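Local structure of glutathione peroxidase-like protein (Trypanosoma brucei, 3DWV) at residues H127-Y130 and E131-K135; T69-Y72 and N73-S77. The protein probably reduces hydroperoxides as a tryparedoxin-dependent peroxidase of the glutathione peroxidase family. The protein carries 1 engineered substitution. All coordinates share one frame; numbering follows the deposited sequence. Where two conformers were deposited one is given.

Contact 1. Residues H127-Y130 and E131-K135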
ATOM      1  N   HIS A 127      -4.270   9.683   6.045  1.00 10.78           N
ATOM      2  CA  HIS A 127      -4.251  10.291   4.714  1.00 11.16           C
ATOM      3  C   HIS A 127      -5.548   9.987   3.963  1.00 10.05           C
ATOM      4  O   HIS A 127      -6.019   8.829   3.934  1.00 10.00           O
ATOM      5  CB  HIS A 127      -3.041   9.776   3.931  1.00 11.23           C
ATOM      6  CG  HIS A 127      -2.815  10.448   2.593  1.00 11.48           C
ATOM      7  ND1 HIS A 127      -3.712  10.509   1.545  1.00 11.18           N
ATOM      8  CD2 HIS A 127      -1.702  11.082   2.143  1.00 11.14           C
ATOM      9  CE1 HIS A 127      -3.148  11.164   0.517  1.00 12.91           C
ATOM     10  NE2 HIS A 127      -1.908  11.523   0.881  1.00 13.54           N
ATOM     11  N   PRO A 128      -6.169  10.974   3.348  1.00 10.94           N
ATOM     12  CA  PRO A 128      -7.462  10.706   2.684  1.00 11.14           C
ATOM     13  C   PRO A 128      -7.418   9.599   1.651  1.00  9.89           C
ATOM     14  O   PRO A 128      -8.474   8.941   1.519  1.00 12.02           O
ATOM     15  CB  PRO A 128      -7.837  12.069   2.049  1.00 13.44           C
ATOM     16  CG  PRO A 128      -7.138  13.086   2.913  1.00 13.43           C
ATOM     17  CD  PRO A 128      -5.818  12.408   3.304  1.00 11.72           C
ATOM     18  N   LEU A 129      -6.308   9.349   0.973  1.00 10.81           N
ATOM     19  CA  LEU A 129      -6.298   8.256  -0.003  0.50  9.36           C
ATOM     20  C   LEU A 129      -6.535   6.951   0.746  1.00 10.62           C
ATOM     21  O   LEU A 129      -7.232   6.077   0.218  1.00  9.74           O
ATOM     22  CB  LEU A 129      -4.996   8.218  -0.805  0.50  9.56           C
ATOM     23  CG  LEU A 129      -4.590   6.928  -1.519  0.50  6.47           C
ATOM     24  CD1 LEU A 129      -5.239   6.785  -2.892  0.50  9.79           C
ATOM     25  CD2 LEU A 129      -3.069   6.886  -1.676  0.50  9.75           C
ATOM     26  N   TYR A 130      -5.957   6.821   1.945  1.00  8.86           N
ATOM     27  CA  TYR A 130      -6.143   5.608   2.750  1.00  9.44           C
ATOM     28  C   TYR A 130      -7.585   5.539   3.254  1.00  9.50           C
ATOM     29  O   TYR A 130      -8.251   4.494   3.282  1.00 10.63           O
ATOM     30  CB  TYR A 130      -5.060   5.523   3.880  1.00 10.77           C
ATOM     31  CG  TYR A 130      -3.978   4.613   3.337  1.00  9.43           C
ATOM     32  CD1 TYR A 130      -2.977   5.107   2.515  1.00 10.41           C
ATOM     33  CD2 TYR A 130      -3.998   3.262   3.631  1.00  8.77           C
ATOM     34  CE1 TYR A 130      -2.005   4.280   2.000  1.00 10.32           C
ATOM     35  CE2 TYR A 130      -3.016   2.438   3.096  1.00  8.97           C
ATOM     36  CZ  TYR A 130      -2.011   2.939   2.282  1.00 10.80           C
ATOM     37  OH  TYR A 130      -1.022   2.130   1.757  1.00 11.11           O
ATOM     38  N   GLU A 131      -8.141   6.670   3.700  1.00 11.43           N
ATOM     39  CA  GLU A 131      -9.548   6.675   4.130  1.00 11.62           C
ATOM     40  C   GLU A 131     -10.427   6.214   2.996  1.00 12.29           C
ATOM     41  O   GLU A 131     -11.357   5.406   3.243  1.00 13.39           O
ATOM     42  CB  GLU A 131      -9.915   8.067   4.665  1.00 16.07           C
ATOM     43  CG  GLU A 131      -9.052   8.225   5.956  1.00 18.92           C
ATOM     44  CD  GLU A 131      -9.507   7.276   7.045  1.00 21.59           C
ATOM     45  OE1 GLU A 131     -10.391   7.795   7.791  1.00 31.36           O
ATOM     46  OE2 GLU A 131      -9.119   6.091   7.298  1.00 18.66           O
ATOM     47  N   TYR A 132     -10.096   6.686   1.800  1.00 10.97           N
ATOM     48  CA  TYR A 132     -10.880   6.169   0.655  1.00 10.19           C
ATOM     49  C   TYR A 132     -10.690   4.693   0.376  1.00 11.36           C
ATOM     50  O   TYR A 132     -11.680   3.963   0.163  1.00 11.39           O
ATOM     51  CB  TYR A 132     -10.482   7.023  -0.568  1.00 11.07           C
ATOM     52  CG  TYR A 132     -11.004   6.476  -1.895  1.00 11.46           C
ATOM     53  CD1 TYR A 132     -12.363   6.490  -2.226  1.00 13.84           C
ATOM     54  CD2 TYR A 132     -10.107   5.949  -2.811  1.00 13.22           C
ATOM     55  CE1 TYR A 132     -12.801   5.985  -3.452  1.00 12.48           C
ATOM     56  CE2 TYR A 132     -10.518   5.437  -4.017  1.00 13.06           C
ATOM     57  CZ  TYR A 132     -11.867   5.460  -4.321  1.00 12.21           C
ATOM     58  OH  TYR A 132     -12.227   4.935  -5.545  1.00 16.57           O
ATOM     59  N   MET A 133      -9.445   4.175   0.293  1.00 10.12           N
ATOM     60  CA  MET A 133      -9.253   2.763  -0.037  1.00  9.17           C
ATOM     61  C   MET A 133      -9.819   1.875   1.065  1.00 10.45           C
ATOM     62  O   MET A 133     -10.446   0.839   0.791  1.00 12.01           O
ATOM     63  CB  MET A 133      -7.744   2.474  -0.221  1.00 11.28           C
ATOM     64  CG  MET A 133      -7.171   3.148  -1.453  1.00 11.95           C
ATOM     65  SD  MET A 133      -5.472   2.632  -1.816  1.00 12.14           S
ATOM     66  CE  MET A 133      -4.568   2.940  -0.305  1.00 13.61           C
ATOM     67  N   LYS A 134      -9.632   2.281   2.341  1.00 10.34           N
ATOM     68  CA  LYS A 134     -10.110   1.464   3.467  1.00 11.47           C
ATOM     69  C   LYS A 134     -11.614   1.367   3.521  1.00 13.28           C
ATOM     70  O   LYS A 134     -12.194   0.326   3.908  1.00 14.81           O
ATOM     71  CB  LYS A 134      -9.594   2.059   4.791  1.00 12.18           C
ATOM     72  CG  LYS A 134      -8.080   1.893   4.992  1.00  9.74           C
ATOM     73  CD  LYS A 134      -7.556   2.975   5.942  1.00 14.01           C
ATOM     74  CE  LYS A 134      -7.996   2.758   7.367  1.00 17.15           C
ATOM     75  NZ  LYS A 134      -7.492   3.850   8.266  1.00 12.29           N
ATOM     76  N   LYS A 135     -12.299   2.475   3.161  1.00 13.19           N
ATOM     77  CA  LYS A 135     -13.758   2.348   3.259  0.50 12.95           C
ATOM     78  C   LYS A 135     -14.249   1.648   1.998  1.00 13.62           C
ATOM     79  O   LYS A 135     -15.276   0.942   2.079  1.00 12.76           O
ATOM     80  CB  LYS A 135     -14.452   3.669   3.512  0.50 14.43           C
ATOM     81  CG  LYS A 135     -14.415   4.677   2.377  0.50 16.25           C
ATOM     82  CD  LYS A 135     -15.677   5.533   2.413  0.50 20.73           C
ATOM     83  CE  LYS A 135     -15.643   6.589   1.315  0.50 21.49           C
ATOM     84  NZ  LYS A 135     -14.380   7.376   1.433  0.50 20.79           N
TER
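Met-133 reaches back one helical turn to lay its methyl on the ring of Tyr-130. This is the apolar part of the contact: CE sits over the centre of one ring face, 3.6 Å from the centroid, in a CH-pi contact, with its closest carbon approach to CZ. The chain runs straight through chi2 and folds only at chi3 (-54°), which sets the methyl on the ring and leaves SD farther out above the same face, at Met-aromatic range. Lys-134 CD comes up at the edge of the same ring, 4.1 Å from Tyr-130 CB. Beyond the helix, both Tyr-130 and Met-133 touch Ile-51 and Phe-153 of the sheet.

The charged part involves Lys-134 and Glu-131, on the same side of the helix. Lys-134 NZ forms a salt bridge of 2.9 Å with Glu-131 OE2, meeting it nearly along the C-O axis. Val-121 O and Asn-122 OD1 also accept from NZ, so three oxygens hold this ammonium.

Backbone bonds make up the rest. His-127 O receives Glu-131 N at 3.0 Å, and Tyr-130 O receives Lys-134 N at 2.8 Å; Tyr-132 N to Pro-128 O and Met-133 N to Leu-129 O continue the same i to i+4 pattern. His-127 is the N-cap: its ND1 accepts Leu-129 N at 2.9 Å, with the donor in the imidazole plane.

Because ND1 is the acceptor in that bond, it should carry no proton, and NE2, weakly bonded to Glu-30 O, would then carry it. The cap thus satisfies an N-H of the first turn, which has no i-4 carbonyl within the helix to bond.

Contact 2. Residues T69-Y72 and N73-S77. Unlike the reference sequence in segment 69-72: Thr-70 (reference Ala).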
ATOM      1  N   THR A  69       7.711  -7.578  -4.406  1.00 13.40           N
ATOM      2  CA  THR A  69       8.836  -7.415  -5.335  1.00 13.04           C
ATOM      3  C   THR A  69       8.691  -8.357  -6.521  1.00 11.56           C
ATOM      4  O   THR A  69       8.930  -8.000  -7.691  1.00 14.67           O
ATOM      5  CB  THR A  69      10.140  -7.685  -4.572  1.00 13.17           C
ATOM      6  OG1 THR A  69      10.305  -6.663  -3.537  1.00 12.29           O
ATOM      7  CG2 THR A  69      11.342  -7.639  -5.495  1.00 15.21           C
ATOM      8  N   THR A  70       8.310  -9.597  -6.178  1.00 12.32           N
ATOM      9  CA  THR A  70       8.036 -10.566  -7.225  1.00 13.40           C
ATOM     10  C   THR A  70       7.003 -10.061  -8.225  1.00 12.41           C
ATOM     11  O   THR A  70       7.234 -10.167  -9.435  1.00 14.98           O
ATOM     12  CB  THR A  70       7.506 -11.881  -6.634  1.00 14.78           C
ATOM     13  OG1 THR A  70       8.550 -12.416  -5.786  1.00 17.50           O
ATOM     14  CG2 THR A  70       7.210 -12.866  -7.768  1.00 18.32           C
ATOM     15  N   LEU A  71       5.876  -9.507  -7.729  1.00 12.68           N
ATOM     16  CA  LEU A  71       4.834  -9.074  -8.673  1.00 12.72           C
ATOM     17  C   LEU A  71       5.304  -7.871  -9.465  1.00 14.63           C
ATOM     18  O   LEU A  71       5.091  -7.803 -10.692  1.00 18.04           O
ATOM     19  CB  LEU A  71       3.538  -8.700  -7.957  1.00 13.20           C
ATOM     20  CG  LEU A  71       2.782  -9.853  -7.293  1.00 13.89           C
ATOM     21  CD1 LEU A  71       1.746  -9.375  -6.278  1.00 12.10           C
ATOM     22  CD2 LEU A  71       2.144 -10.701  -8.372  1.00 15.67           C
ATOM     23  N   TYR A  72       5.919  -6.915  -8.803  1.00 12.58           N
ATOM     24  CA  TYR A  72       6.503  -5.763  -9.483  1.00 14.26           C
ATOM     25  C   TYR A  72       7.401  -6.150 -10.643  1.00 13.60           C
ATOM     26  O   TYR A  72       7.269  -5.695 -11.792  1.00 16.62           O
ATOM     27  CB  TYR A  72       7.302  -4.958  -8.439  1.00 17.40           C
ATOM     28  CG  TYR A  72       7.887  -3.705  -9.045  1.00 16.64           C
ATOM     29  CD1 TYR A  72       7.069  -2.680  -9.510  1.00 16.75           C
ATOM     30  CD2 TYR A  72       9.261  -3.578  -9.156  1.00 18.43           C
ATOM     31  CE1 TYR A  72       7.583  -1.520 -10.069  1.00 18.29           C
ATOM     32  CE2 TYR A  72       9.789  -2.412  -9.717  1.00 21.22           C
ATOM     33  CZ  TYR A  72       8.961  -1.413 -10.165  1.00 20.73           C
ATOM     34  OH  TYR A  72       9.549  -0.297 -10.712  1.00 24.33           O
ATOM     35  N   ASN A  73       8.378  -7.037 -10.383  1.00 20.62           N
ATOM     36  CA  ASN A  73       9.356  -7.383 -11.418  1.00 19.40           C
ATOM     37  C   ASN A  73       8.731  -8.247 -12.500  1.00 18.18           C
ATOM     38  O   ASN A  73       9.087  -8.147 -13.682  1.00 16.61           O
ATOM     39  CB  ASN A  73      10.564  -8.096 -10.786  1.00 18.85           C
ATOM     40  CG  ASN A  73      11.470  -7.150 -10.007  1.00 19.97           C
ATOM     41  OD1 ASN A  73      11.605  -5.969 -10.380  1.00 24.91           O
ATOM     42  ND2 ASN A  73      12.069  -7.694  -8.949  1.00 21.45           N
ATOM     43  N   LYS A  74       7.788  -9.106 -12.130  1.00 15.58           N
ATOM     44  CA  LYS A  74       7.112  -9.933 -13.110  1.00 17.49           C
ATOM     45  C   LYS A  74       6.274  -9.140 -14.095  1.00 17.00           C
ATOM     46  O   LYS A  74       6.224  -9.526 -15.270  1.00 19.18           O
ATOM     47  CB  LYS A  74       6.187 -10.894 -12.351  1.00 19.59           C
ATOM     48  CG  LYS A  74       5.502 -11.868 -13.286  1.00 26.86           C
ATOM     49  CD  LYS A  74       5.668 -13.291 -12.801  1.00 28.28           C
ATOM     50  CE  LYS A  74       4.549 -13.650 -11.855  1.00 34.28           C
ATOM     51  NZ  LYS A  74       4.199 -15.114 -11.961  1.00 38.78           N
ATOM     52  N   TYR A  75       5.586  -8.096 -13.653  1.00 16.22           N
ATOM     53  CA  TYR A  75       4.519  -7.473 -14.419  1.00 14.48           C
ATOM     54  C   TYR A  75       4.762  -6.008 -14.746  1.00 16.90           C
ATOM     55  O   TYR A  75       3.962  -5.444 -15.525  1.00 17.04           O
ATOM     56  CB  TYR A  75       3.162  -7.594 -13.672  1.00 17.10           C
ATOM     57  CG  TYR A  75       2.720  -9.047 -13.573  1.00 14.93           C
ATOM     58  CD1 TYR A  75       2.318  -9.734 -14.730  1.00 15.77           C
ATOM     59  CD2 TYR A  75       2.691  -9.733 -12.356  1.00 13.75           C
ATOM     60  CE1 TYR A  75       1.904 -11.061 -14.651  1.00 15.31           C
ATOM     61  CE2 TYR A  75       2.281 -11.077 -12.288  1.00 13.40           C
ATOM     62  CZ  TYR A  75       1.898 -11.725 -13.448  1.00 16.95           C
ATOM     63  OH  TYR A  75       1.496 -13.046 -13.384  1.00 20.69           O
ATOM     64  N   LYS A  76       5.824  -5.388 -14.187  1.00 15.60           N
ATOM     65  CA  LYS A  76       6.020  -3.981 -14.587  1.00 14.97           C
ATOM     66  C   LYS A  76       6.159  -3.822 -16.105  1.00 19.20           C
ATOM     67  O   LYS A  76       5.889  -2.762 -16.676  1.00 20.52           O
ATOM     68  CB  LYS A  76       7.218  -3.411 -13.833  1.00 15.15           C
ATOM     69  CG  LYS A  76       8.513  -4.206 -14.030  1.00 17.29           C
ATOM     70  CD  LYS A  76       9.651  -3.535 -13.252  1.00 18.66           C
ATOM     71  CE  LYS A  76      10.963  -4.252 -13.533  1.00 21.36           C
ATOM     72  NZ  LYS A  76      11.938  -3.884 -12.455  1.00 29.67           N
ATOM     73  N   SER A  77       6.578  -4.855 -16.852  1.00 19.70           N
ATOM     74  CA  SER A  77       6.732  -4.676 -18.298  1.00 22.61           C
ATOM     75  C   SER A  77       5.370  -4.587 -18.968  1.00 22.87           C
ATOM     76  O   SER A  77       5.278  -4.147 -20.141  1.00 26.37           O
ATOM     77  CB  SER A  77       7.526  -5.818 -18.949  1.00 26.12           C
ATOM     78  OG  SER A  77       7.083  -7.073 -18.437  1.00 37.38           O
TER
HETATM   79  O   HOH W   1      12.016  -1.051 -12.048  1.00 35.52           O
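Tyr-72 O is gripped by two backbone N-H groups: Lys-76 N at 2.8 Å, and Tyr-75 N, which adds a weak bond of 3.5 Å. Tyr-75 N is shared, since it also donates to Leu-71 O at 3.0 Å, where the N-H...O angle is only 139°. Earlier in the helix the pattern is straighter; Asn-73 N meets Thr-69 O at 166°. The less straight bonds come near the end of the helix, where 3-10 geometry takes over from about Lys-76 onward.

Lys-76 turns back over Tyr-72. Its CG stands between the backbone N and the carbonyl carbon (chi1 56°), and from there the extended chain brings CD over one face of the ring, toward the rim and 4.0 Å from the centroid. At the far end, Lys-76 NZ donates to Asn-73 OD1 at 3.0 Å, and a water accepts from NZ while also bonding Tyr-72 OH. Glu-112 binds Asn-73 ND2 as well, and adds a long, weak ion pair to NZ.

Around the helix, Leu-71 CD2 packs 3.9 Å from Tyr-75 CE2. Lys-74 lays its CG over the centre of the Tyr-75 ring. Both of these last two side chains end on Glu-175 OE2, Lys-74 NZ by a salt bridge and Tyr-75 OH by a hydrogen bond, which ties them to helix 171-181.

Tyr-72 also touches strand 81-86, the next element. The whole is the C-terminal end of the helix in the beta-alpha-beta unit 49-54, 64-75, 81-86, part of the thioredoxin fold.

In the fold
Both contacts are single helices seen turn by turn, and they lie on opposite sides of the chain's centre, about 25 Å apart between centres and without touching. Contact 1 is largely buried: its aromatic and thioether groups meet three strands, 49-54, 152-155 and 161-165, and the lysine of its ion pair also donates to a neighbouring loop. Contact 2 is only partly buried; its side chains face strand 81-86 and helix 171-181, its lysines lie at the surface, and a water enters its bonding. One covers the start of a helix, with a histidine cap, the other the end, where the bonds bend. Together they suit the outer layers of a three-layer sandwich about the mixed sheet.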